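Local coordinates for protein hydrolase, haloacid dehalogenase-like family (Pseudomonas syringae pv. tomato, PDB 3S6J) that belongs to the haloacid dehalogenase-like hydrolases, binds calcium, and may act as a sugar phosphatase, this chain being its haloacid dehalogenase-like hydrolase portion, at residues E[7-13]-E[108-114]; E[135-139]-E[155-160]; E[147-153]-E[176-182]. All coordinates share one frame; numbering follows the deposited sequence.

Contact 1. Residues E[7-13]-E[108-114]; sequences TSFIFDL and LKWCIAT. With CA (calcium ion), chain M.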
loop_
_atom_site.group_PDB
_atom_site.type_symbol
_atom_site.label_atom_id
_atom_site.label_comp_id
_atom_site.label_asym_id
_atom_site.label_seq_id
_atom_site.Cartn_x
_atom_site.Cartn_y
_atom_site.Cartn_z
ATOM N N THR E 7 -27.959 15.586 0.653
ATOM C CA THR E 7 -26.988 14.733 -0.010
ATOM C C THR E 7 -27.328 13.249 0.141
ATOM O O THR E 7 -27.770 12.808 1.211
ATOM C CB THR E 7 -25.572 14.994 0.532
ATOM O OG1 THR E 7 -25.142 16.294 0.103
ATOM C CG2 THR E 7 -24.595 13.934 0.010
ATOM N N SER E 8 -27.149 12.504 -0.945
ATOM C CA SER E 8 -27.242 11.043 -0.932
ATOM C C SER E 8 -25.839 10.448 -1.108
ATOM O O SER E 8 -24.985 11.052 -1.766
ATOM C CB SER E 8 -28.188 10.553 -2.031
ATOM O OG SER E 8 -29.508 11.009 -1.794
ATOM N N PHE E 9 -25.604 9.274 -0.527
ATOM C CA PHE E 9 -24.246 8.776 -0.361
ATOM C C PHE E 9 -23.982 7.445 -1.049
ATOM O O PHE E 9 -24.688 6.455 -0.823
ATOM C CB PHE E 9 -23.909 8.649 1.127
ATOM C CG PHE E 9 -23.785 9.969 1.836
ATOM C CD1 PHE E 9 -24.918 10.711 2.163
ATOM C CD2 PHE E 9 -22.541 10.469 2.183
ATOM C CE1 PHE E 9 -24.803 11.937 2.826
ATOM C CE2 PHE E 9 -22.419 11.690 2.840
ATOM C CZ PHE E 9 -23.553 12.427 3.159
ATOM N N ILE E 10 -22.944 7.416 -1.879
ATOM C CA ILE E 10 -22.503 6.165 -2.493
ATOM C C ILE E 10 -21.134 5.766 -1.944
ATOM O O ILE E 10 -20.132 6.431 -2.206
ATOM C CB ILE E 10 -22.444 6.262 -4.021
ATOM C CG1 ILE E 10 -23.786 6.750 -4.571
ATOM C CG2 ILE E 10 -22.104 4.913 -4.584
ATOM C CD1 ILE E 10 -23.778 7.093 -6.056
ATOM N N PHE E 11 -21.108 4.688 -1.168
ATOM C CA PHE E 11 -19.894 4.263 -0.497
ATOM C C PHE E 11 -19.235 3.107 -1.245
ATOM O O PHE E 11 -19.900 2.140 -1.628
ATOM C CB PHE E 11 -20.209 3.777 0.915
ATOM C CG PHE E 11 -20.531 4.868 1.899
ATOM C CD1 PHE E 11 -19.523 5.510 2.596
ATOM C CD2 PHE E 11 -21.842 5.212 2.166
ATOM C CE1 PHE E 11 -19.826 6.488 3.528
ATOM C CE2 PHE E 11 -22.150 6.194 3.091
ATOM C CZ PHE E 11 -21.145 6.839 3.767
ATOM N N ASP E 12 -17.931 3.205 -1.456
ATOM C CA ASP E 12 -17.163 2.023 -1.802
ATOM C C ASP E 12 -17.080 1.152 -0.531
ATOM O O ASP E 12 -17.426 1.618 0.562
ATOM C CB ASP E 12 -15.779 2.420 -2.296
ATOM C CG ASP E 12 -14.852 1.238 -2.402
ATOM O OD1 ASP E 12 -15.088 0.378 -3.267
ATOM O OD2 ASP E 12 -13.893 1.171 -1.609
ATOM N N LEU E 13 -16.639 -0.101 -0.654
ATOM C CA LEU E 13 -16.647 -0.998 0.509
ATOM C C LEU E 13 -15.247 -1.366 0.998
ATOM O O LEU E 13 -14.774 -0.877 2.026
ATOM C CB LEU E 13 -17.462 -2.253 0.195
ATOM C CG LEU E 13 -17.674 -3.301 1.296
ATOM C CD1 LEU E 13 -18.165 -2.676 2.616
ATOM C CD2 LEU E 13 -18.652 -4.376 0.796
ATOM N N LEU E 108 -30.547 10.479 5.739
ATOM C CA LEU E 108 -29.745 10.578 4.519
ATOM C C LEU E 108 -29.626 9.202 3.872
ATOM O O LEU E 108 -29.319 8.222 4.546
ATOM C CB LEU E 108 -28.358 11.151 4.831
ATOM C CG LEU E 108 -28.397 12.505 5.563
ATOM C CD1 LEU E 108 -27.037 12.868 6.153
ATOM C CD2 LEU E 108 -28.908 13.610 4.646
ATOM N N LYS E 109 -29.881 9.135 2.567
ATOM C CA LYS E 109 -29.857 7.875 1.835
ATOM C C LYS E 109 -28.437 7.499 1.412
ATOM O O LYS E 109 -27.673 8.356 0.956
ATOM C CB LYS E 109 -30.710 7.975 0.571
ATOM C CG LYS E 109 -32.113 8.513 0.759
ATOM C CD LYS E 109 -32.595 9.127 -0.560
ATOM C CE LYS E 109 -34.114 9.141 -0.696
ATOM N NZ LYS E 109 -34.788 10.177 0.155
ATOM N N TRP E 110 -28.097 6.215 1.538
ATOM C CA TRP E 110 -26.801 5.724 1.072
ATOM C C TRP E 110 -26.889 4.343 0.452
ATOM O O TRP E 110 -27.754 3.532 0.793
ATOM C CB TRP E 110 -25.760 5.711 2.193
ATOM C CG TRP E 110 -26.158 4.886 3.388
ATOM C CD1 TRP E 110 -26.851 5.316 4.479
ATOM C CD2 TRP E 110 -25.894 3.492 3.604
ATOM N NE1 TRP E 110 -27.030 4.285 5.362
ATOM C CE2 TRP E 110 -26.452 3.153 4.852
ATOM C CE3 TRP E 110 -25.238 2.500 2.866
ATOM C CZ2 TRP E 110 -26.370 1.861 5.388
ATOM C CZ3 TRP E 110 -25.154 1.211 3.397
ATOM C CH2 TRP E 110 -25.721 0.908 4.649
ATOM N N CYS E 111 -25.969 4.089 -0.465
ATOM C CA CYS E 111 -25.872 2.807 -1.128
ATOM C C CYS E 111 -24.412 2.389 -1.177
ATOM O O CYS E 111 -23.520 3.231 -1.268
ATOM C CB CYS E 111 -26.429 2.905 -2.548
ATOM S SG CYS E 111 -26.588 1.319 -3.393
ATOM N N ILE E 112 -24.164 1.084 -1.107
ATOM C CA ILE E 112 -22.804 0.592 -1.248
ATOM C C ILE E 112 -22.608 0.195 -2.694
ATOM O O ILE E 112 -23.526 -0.318 -3.322
ATOM C CB ILE E 112 -22.498 -0.549 -0.265
ATOM C CG1 ILE E 112 -22.250 0.047 1.121
ATOM C CG2 ILE E 112 -21.301 -1.380 -0.744
ATOM C CD1 ILE E 112 -22.306 -0.961 2.249
ATOM N N ALA E 113 -21.429 0.492 -3.233
ATOM C CA ALA E 113 -21.117 0.200 -4.634
ATOM C C ALA E 113 -19.690 -0.320 -4.754
ATOM O O ALA E 113 -18.728 0.432 -4.544
ATOM C CB ALA E 113 -21.313 1.437 -5.503
ATOM N N THR E 114 -19.567 -1.606 -5.098
ATOM C CA THR E 114 -18.283 -2.307 -5.104
ATOM C C THR E 114 -18.020 -3.026 -6.436
ATOM O O THR E 114 -18.948 -3.548 -7.061
ATOM C CB THR E 114 -18.200 -3.330 -3.921
ATOM O OG1 THR E 114 -16.971 -4.062 -3.997
ATOM C CG2 THR E 114 -19.367 -4.322 -3.961
HETATM CA CA CA M . -11.872 0.097 -2.668
HETATM O O HOH W 1 -12.211 1.021 -4.883
HETATM O O HOH W 2 -11.937 -2.165 -3.843
HETATM O O HOH W 3 -9.259 -0.231 -3.112
#
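Phe-9 and Trp-110 sit side by side on parallel strands, their CB atoms 3.6 Å apart, and give a worked example of how side-chain relief is fitted across a parallel sheet. The indole of Trp-110 takes the position between backbone N and carbonyl carbon (chi1 58°), which carries it away from the 7-13 segment and leaves its CB as the bump at the interface. The ring of Phe-11 reaches back to that bump, meeting it edge-on, with CE2 of Phe-11 3.8 Å from CB of Trp-110. Toward the N-terminal ends of the strands, CD1 of Leu-108 lies 4.1 Å from CE1 of Phe-9; toward the other ends CB of Leu-13 rests 4.0 Å from CG2 of Ile-112. On the face of Ile-10 and Cys-111 the relief is lower: CG2 of Ile-10 reaches diagonally to the methyl of Ala-113, 3.7 Å from its CB. Four backbone hydrogen bonds run beneath these fits, from Phe-9 N to Lys-109 O at one end to Ala-113 N to Phe-11 O at the other. Past the first strand, OD2 of Asp-12 binds the calcium ion at 2.5 Å, with Asp-14, Asp-172 and three waters, and bonds to Thr-16, consistent with the DxDx(T/V) motif. These are neighbouring central strands of the Rossmann-like HAD fold: strand 167-171 flanks 8-11 on its other side, helix 96-105 covers the face of Phe-11 and Trp-110, and helix 151-160 that of Ile-10, Cys-111 and Ala-113.

Contact 2. Residues E[135-139]-E[155-160]; sequences INIVT and AAAKKI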
loop_
_atom_site.group_PDB
_atom_site.type_symbol
_atom_site.label_atom_id
_atom_site.label_comp_id
_atom_site.label_asym_id
_atom_site.label_seq_id
_atom_site.Cartn_x
_atom_site.Cartn_y
_atom_site.Cartn_z
ATOM N N ILE E 135 -29.639 -4.375 2.895
ATOM C CA ILE E 135 -29.187 -2.997 2.668
ATOM C C ILE E 135 -29.250 -2.595 1.199
ATOM O O ILE E 135 -29.610 -3.393 0.334
ATOM C CB ILE E 135 -27.726 -2.789 3.115
ATOM C CG1 ILE E 135 -26.827 -3.864 2.494
ATOM C CG2 ILE E 135 -27.617 -2.779 4.635
ATOM C CD1 ILE E 135 -25.357 -3.517 2.494
ATOM N N ASN E 136 -28.886 -1.345 0.931
ATOM C CA ASN E 136 -28.731 -0.859 -0.434
ATOM C C ASN E 136 -27.307 -1.091 -0.920
ATOM O O ASN E 136 -26.366 -0.443 -0.459
ATOM C CB ASN E 136 -29.065 0.632 -0.501
ATOM C CG ASN E 136 -30.562 0.905 -0.468
ATOM O OD1 ASN E 136 -31.384 0.031 -0.757
ATOM N ND2 ASN E 136 -30.919 2.132 -0.143
ATOM N N ILE E 137 -27.146 -2.028 -1.842
ATOM C CA ILE E 137 -25.827 -2.352 -2.364
ATOM C C ILE E 137 -25.885 -2.801 -3.818
ATOM O O ILE E 137 -26.823 -3.483 -4.237
ATOM C CB ILE E 137 -25.128 -3.442 -1.520
ATOM C CG1 ILE E 137 -23.765 -3.790 -2.122
ATOM C CG2 ILE E 137 -25.997 -4.690 -1.421
ATOM C CD1 ILE E 137 -22.915 -4.664 -1.222
ATOM N N VAL E 138 -24.879 -2.391 -4.582
ATOM C CA VAL E 138 -24.701 -2.838 -5.957
ATOM C C VAL E 138 -23.346 -3.517 -6.064
ATOM O O VAL E 138 -22.360 -3.035 -5.504
ATOM C CB VAL E 138 -24.760 -1.658 -6.946
ATOM C CG1 VAL E 138 -24.340 -2.101 -8.311
ATOM C CG2 VAL E 138 -26.166 -1.098 -7.004
ATOM N N THR E 139 -23.301 -4.647 -6.764
ATOM C CA THR E 139 -22.052 -5.365 -6.972
ATOM C C THR E 139 -21.739 -5.509 -8.456
ATOM O O THR E 139 -22.551 -5.163 -9.317
ATOM C CB THR E 139 -22.072 -6.765 -6.294
ATOM O OG1 THR E 139 -22.961 -7.642 -7.001
ATOM C CG2 THR E 139 -22.537 -6.648 -4.872
ATOM N N ALA E 155 -26.058 2.842 -11.078
ATOM C CA ALA E 155 -26.989 1.845 -10.564
ATOM C C ALA E 155 -27.304 2.116 -9.097
ATOM O O ALA E 155 -28.421 1.901 -8.647
ATOM C CB ALA E 155 -26.437 0.426 -10.749
ATOM N N ALA E 156 -26.309 2.604 -8.365
ATOM C CA ALA E 156 -26.472 2.945 -6.960
ATOM C C ALA E 156 -27.353 4.180 -6.783
ATOM O O ALA E 156 -28.264 4.183 -5.956
ATOM C CB ALA E 156 -25.123 3.161 -6.307
ATOM N N ALA E 157 -27.086 5.229 -7.557
ATOM C CA ALA E 157 -27.913 6.430 -7.475
ATOM C C ALA E 157 -29.349 6.039 -7.770
ATOM O O ALA E 157 -30.289 6.525 -7.143
ATOM C CB ALA E 157 -27.439 7.488 -8.453
ATOM N N LYS E 158 -29.507 5.146 -8.738
ATOM C CA LYS E 158 -30.818 4.661 -9.132
ATOM C C LYS E 158 -31.478 3.848 -8.020
ATOM O O LYS E 158 -32.666 3.990 -7.757
ATOM C CB LYS E 158 -30.686 3.821 -10.392
ATOM C CG LYS E 158 -31.923 3.758 -11.225
ATOM C CD LYS E 158 -31.672 2.910 -12.452
ATOM C CE LYS E 158 -31.636 1.411 -12.106
ATOM N NZ LYS E 158 -30.682 1.064 -11.002
ATOM N N LYS E 159 -30.713 3.003 -7.349
ATOM C CA LYS E 159 -31.304 2.177 -6.309
ATOM C C LYS E 159 -31.840 2.982 -5.126
ATOM O O LYS E 159 -32.763 2.539 -4.438
ATOM C CB LYS E 159 -30.328 1.106 -5.821
ATOM C CG LYS E 159 -30.796 0.399 -4.544
ATOM C CD LYS E 159 -30.114 -0.935 -4.370
ATOM C CE LYS E 159 -30.502 -1.889 -5.482
ATOM N NZ LYS E 159 -29.911 -3.233 -5.240
ATOM N N ILE E 160 -31.265 4.156 -4.881
ATOM C CA ILE E 160 -31.674 4.947 -3.732
ATOM C C ILE E 160 -32.567 6.130 -4.110
ATOM O O ILE E 160 -32.992 6.892 -3.243
ATOM C CB ILE E 160 -30.472 5.398 -2.846
ATOM C CG1 ILE E 160 -29.424 6.155 -3.666
ATOM C CG2 ILE E 160 -29.847 4.192 -2.152
ATOM C CD1 ILE E 160 -28.201 6.566 -2.851
#
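Lys-159 reaches from its helix along the strand residues to give a hydrogen bond from NZ to Ile-137 O at 3.3 Å. The approach is slanted: the ammonium nitrogen stands above the carbonyl plane, 38° out of it. Before it gets there, the lysine passes over one face of the Asn-136 amide, toward its oxygen end, with CG of Lys-159 3.9 Å from OD1 of Asn-136. The chain starts with CG anti to the backbone N (chi1 168°) and bends once, at chi3, a turn that helps bring NZ to the carbonyl. From the same side of the amide, at its nitrogen end, CG2 of Ile-160 comes to 3.1 Å from ND2 of Asn-136, a short approach whose detail is doubtful. Val-138 makes the apolar half of the contact: both its methyls abut the Ala-155 methyl, each 4.1 Å from CB of Ala-155, and CG2 of Val-138 also lies 3.9 Å from the backbone N of Ala-156.

The next shell explains this placement. Backbone bonds tie Asn-136 and Val-138 to Ile-112 of strand 110-113, while the carbonyl of Ile-137 faces the other way, where the lysine finds it. Ala-156 and Ile-160, one helical turn apart, pack on Cys-111 and so seat the helix on one face of the Rossmann-like parallel sheet; it belongs to the crossover connection from outermost strand 137-138 to strand 167-171. Chemically, then, alanine methyls let the helix lie near the strand, and the one bond between the two segments couples a cationic, solvent-exposed side chain to an edge carbonyl; the long, tilted geometry suggests a modest contribution beside the apolar packing.

Contact 3. Residues E[147-153]-E[176-182]; sequences KPDPDLF and DMLAARR
Arg-182, followed outward, crosses the loop at residues 148-150 atom by atom. Its CB lies 3.7 Å from CG of Pro-150. CD then passes the carbonyl oxygen of Pro-148, and a bend at chi3 (70°) turns the guanidinium back over the two prolines: NE and CZ lie near CD of Pro-150, and NH1 is 3.6 Å from CG of Pro-148. Pro-148 O sits over one face of the guanidinium, not hydrogen-bonded to it. At the tip, NH2 forms only a long salt bridge, 3.7 Å to OD2 of Asp-149, whose carboxylate plane is turned 65° away. The other oxygen, OD1 of Asp-149, caps the next helix by accepting from Asp-151 N at 2.9 Å.

Deeper in, the Ala-179 methyl fits between the loop and Phe-153, its CB 3.5 Å from CE2 of Phe-153, and the ring points its edge at Asp-176 O. Also buried is the salt bridge of 2.7 Å between Lys-147 NZ and Asp-176 OD2, met on the syn side. Asp-12 OD1 and Ala-113 O also hold NZ, so three oxygens fix the lysine. Lys-147 after strand 137-138, here followed by a cis proline, with Asp-172 just after strand 167-171 and Asp-176 in the following helix, is consistent with motifs III and IV of HAD hydrolases.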
loop_
_atom_site.group_PDB
_atom_site.type_symbol
_atom_site.label_atom_id
_atom_site.label_comp_id
_atom_site.label_asym_id
_atom_site.label_seq_id
_atom_site.Cartn_x
_atom_site.Cartn_y
_atom_site.Cartn_z
ATOM N N LYS E 147 -15.581 -0.464 -11.882
ATOM C CA LYS E 147 -14.829 0.773 -11.848
ATOM C C LYS E 147 -13.583 0.646 -12.722
ATOM O O LYS E 147 -13.003 -0.436 -12.840
ATOM C CB LYS E 147 -14.476 1.118 -10.410
ATOM C CG LYS E 147 -15.699 1.313 -9.522
ATOM C CD LYS E 147 -15.310 1.225 -8.044
ATOM C CE LYS E 147 -16.537 1.159 -7.143
ATOM N NZ LYS E 147 -16.171 1.002 -5.707
ATOM N N PRO E 148 -13.156 1.756 -13.343
ATOM C CA PRO E 148 -13.674 3.121 -13.193
ATOM C C PRO E 148 -14.867 3.488 -14.091
ATOM O O PRO E 148 -15.213 4.679 -14.178
ATOM C CB PRO E 148 -12.467 3.949 -13.594
ATOM C CG PRO E 148 -11.927 3.146 -14.768
ATOM C CD PRO E 148 -11.935 1.743 -14.178
ATOM N N ASP E 149 -15.469 2.510 -14.773
ATOM C CA ASP E 149 -16.721 2.767 -15.470
ATOM C C ASP E 149 -17.769 3.232 -14.450
ATOM O O ASP E 149 -17.807 2.746 -13.313
ATOM C CB ASP E 149 -17.201 1.536 -16.226
ATOM C CG ASP E 149 -18.308 1.858 -17.218
ATOM O OD1 ASP E 149 -19.465 2.081 -16.775
ATOM O OD2 ASP E 149 -18.016 1.887 -18.439
ATOM N N PRO E 150 -18.583 4.221 -14.838
ATOM C CA PRO E 150 -19.575 4.848 -13.959
ATOM C C PRO E 150 -20.761 3.931 -13.655
ATOM O O PRO E 150 -21.630 4.302 -12.856
ATOM C CB PRO E 150 -20.071 6.043 -14.785
ATOM C CG PRO E 150 -19.084 6.220 -15.879
ATOM C CD PRO E 150 -18.515 4.879 -16.152
ATOM N N ASP E 151 -20.801 2.767 -14.290
ATOM C CA ASP E 151 -21.932 1.857 -14.152
ATOM C C ASP E 151 -22.411 1.673 -12.731
ATOM O O ASP E 151 -23.588 1.900 -12.439
ATOM C CB ASP E 151 -21.604 0.490 -14.745
ATOM C CG ASP E 151 -22.224 0.293 -16.106
ATOM O OD1 ASP E 151 -22.611 1.315 -16.722
ATOM O OD2 ASP E 151 -22.333 -0.876 -16.551
ATOM N N LEU E 152 -21.506 1.231 -11.859
ATOM C CA LEU E 152 -21.854 0.933 -10.477
ATOM C C LEU E 152 -22.514 2.120 -9.751
ATOM O O LEU E 152 -23.465 1.933 -8.989
ATOM C CB LEU E 152 -20.627 0.469 -9.679
ATOM C CG LEU E 152 -20.254 -1.011 -9.480
ATOM C CD1 LEU E 152 -21.423 -1.958 -9.675
ATOM C CD2 LEU E 152 -19.109 -1.409 -10.360
ATOM N N PHE E 153 -21.995 3.327 -9.956
ATOM C CA PHE E 153 -22.470 4.477 -9.201
ATOM C C PHE E 153 -23.839 4.902 -9.692
ATOM O O PHE E 153 -24.685 5.333 -8.911
ATOM C CB PHE E 153 -21.475 5.638 -9.284
ATOM C CG PHE E 153 -20.156 5.362 -8.593
ATOM C CD1 PHE E 153 -20.065 4.390 -7.609
ATOM C CD2 PHE E 153 -19.018 6.084 -8.912
ATOM C CE1 PHE E 153 -18.860 4.133 -6.968
ATOM C CE2 PHE E 153 -17.809 5.835 -8.267
ATOM C CZ PHE E 153 -17.735 4.858 -7.301
ATOM N N ASP E 176 -12.416 4.814 -7.840
ATOM C CA ASP E 176 -13.668 5.404 -7.336
ATOM C C ASP E 176 -13.805 6.855 -7.765
ATOM O O ASP E 176 -14.885 7.301 -8.149
ATOM C CB ASP E 176 -13.726 5.375 -5.792
ATOM C CG ASP E 176 -13.773 3.968 -5.220
ATOM O OD1 ASP E 176 -12.729 3.515 -4.716
ATOM O OD2 ASP E 176 -14.846 3.320 -5.245
HETATM N N MSE E 177 -12.705 7.597 -7.672
HETATM C CA MSE E 177 -12.700 9.012 -8.010
HETATM C C MSE E 177 -12.901 9.220 -9.509
HETATM O O MSE E 177 -13.701 10.056 -9.927
HETATM C CB MSE E 177 -11.401 9.681 -7.539
HETATM C CG MSE E 177 -11.194 9.677 -6.028
HETATM SE SE MSE E 177 -12.752 10.428 -5.085
HETATM C CE MSE E 177 -13.590 8.767 -4.532
ATOM N N LEU E 178 -12.156 8.450 -10.296
ATOM C CA LEU E 178 -12.316 8.417 -11.737
ATOM C C LEU E 178 -13.783 8.142 -12.128
ATOM O O LEU E 178 -14.395 8.926 -12.872
ATOM C CB LEU E 178 -11.372 7.360 -12.332
ATOM C CG LEU E 178 -10.085 7.807 -13.056
ATOM C CD1 LEU E 178 -9.554 9.154 -12.648
ATOM C CD2 LEU E 178 -8.992 6.758 -12.965
ATOM N N ALA E 179 -14.359 7.053 -11.611
ATOM C CA ALA E 179 -15.754 6.764 -11.910
ATOM C C ALA E 179 -16.686 7.888 -11.440
ATOM O O ALA E 179 -17.702 8.176 -12.079
ATOM C CB ALA E 179 -16.170 5.423 -11.318
ATOM N N ALA E 180 -16.356 8.516 -10.316
ATOM C CA ALA E 180 -17.223 9.562 -9.789
ATOM C C ALA E 180 -17.248 10.713 -10.785
ATOM O O ALA E 180 -18.312 11.219 -11.141
ATOM C CB ALA E 180 -16.753 10.033 -8.420
ATOM N N ARG E 181 -16.063 11.135 -11.211
ATOM C CA ARG E 181 -15.926 12.250 -12.132
ATOM C C ARG E 181 -16.544 11.937 -13.510
ATOM O O ARG E 181 -17.093 12.810 -14.167
ATOM C CB ARG E 181 -14.451 12.633 -12.269
ATOM C CG ARG E 181 -13.816 13.195 -11.002
ATOM C CD ARG E 181 -14.662 14.333 -10.434
ATOM N NE ARG E 181 -14.967 15.276 -11.493
ATOM C CZ ARG E 181 -16.081 15.989 -11.607
ATOM N NH1 ARG E 181 -17.055 15.903 -10.709
ATOM N NH2 ARG E 181 -16.207 16.794 -12.658
ATOM N N ARG E 182 -16.456 10.682 -13.934
ATOM C CA ARG E 182 -17.020 10.271 -15.226
ATOM C C ARG E 182 -18.533 10.397 -15.304
ATOM O O ARG E 182 -19.070 10.631 -16.379
ATOM C CB ARG E 182 -16.554 8.877 -15.605
ATOM C CG ARG E 182 -15.219 8.899 -16.347
ATOM C CD ARG E 182 -14.576 7.525 -16.474
ATOM N NE ARG E 182 -15.328 6.677 -17.395
ATOM C CZ ARG E 182 -14.959 5.454 -17.762
ATOM N NH1 ARG E 182 -13.852 4.917 -17.276
ATOM N NH2 ARG E 182 -15.716 4.761 -18.603
#

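In the fold
From the N terminus, the chain lays down strand 8-11, runs through a largely helical excursion, and returns at 108-114, so contact 1 closes a long loop in the middle of the parallel sheet. Contact 2 opens after that and closes over a short link, tying edge strand 137-138 to helix 151-160. Contact 3 begins within this link, at 147-153, and ends beyond it at 176-182, so contacts 2 and 3 cross and share the helix, meeting where Val-138 packs on Leu-152. Contacts 1 and 2 join through neighbouring strands of one sheet, while contacts 1 and 3 converge on the same metal-binding end of it.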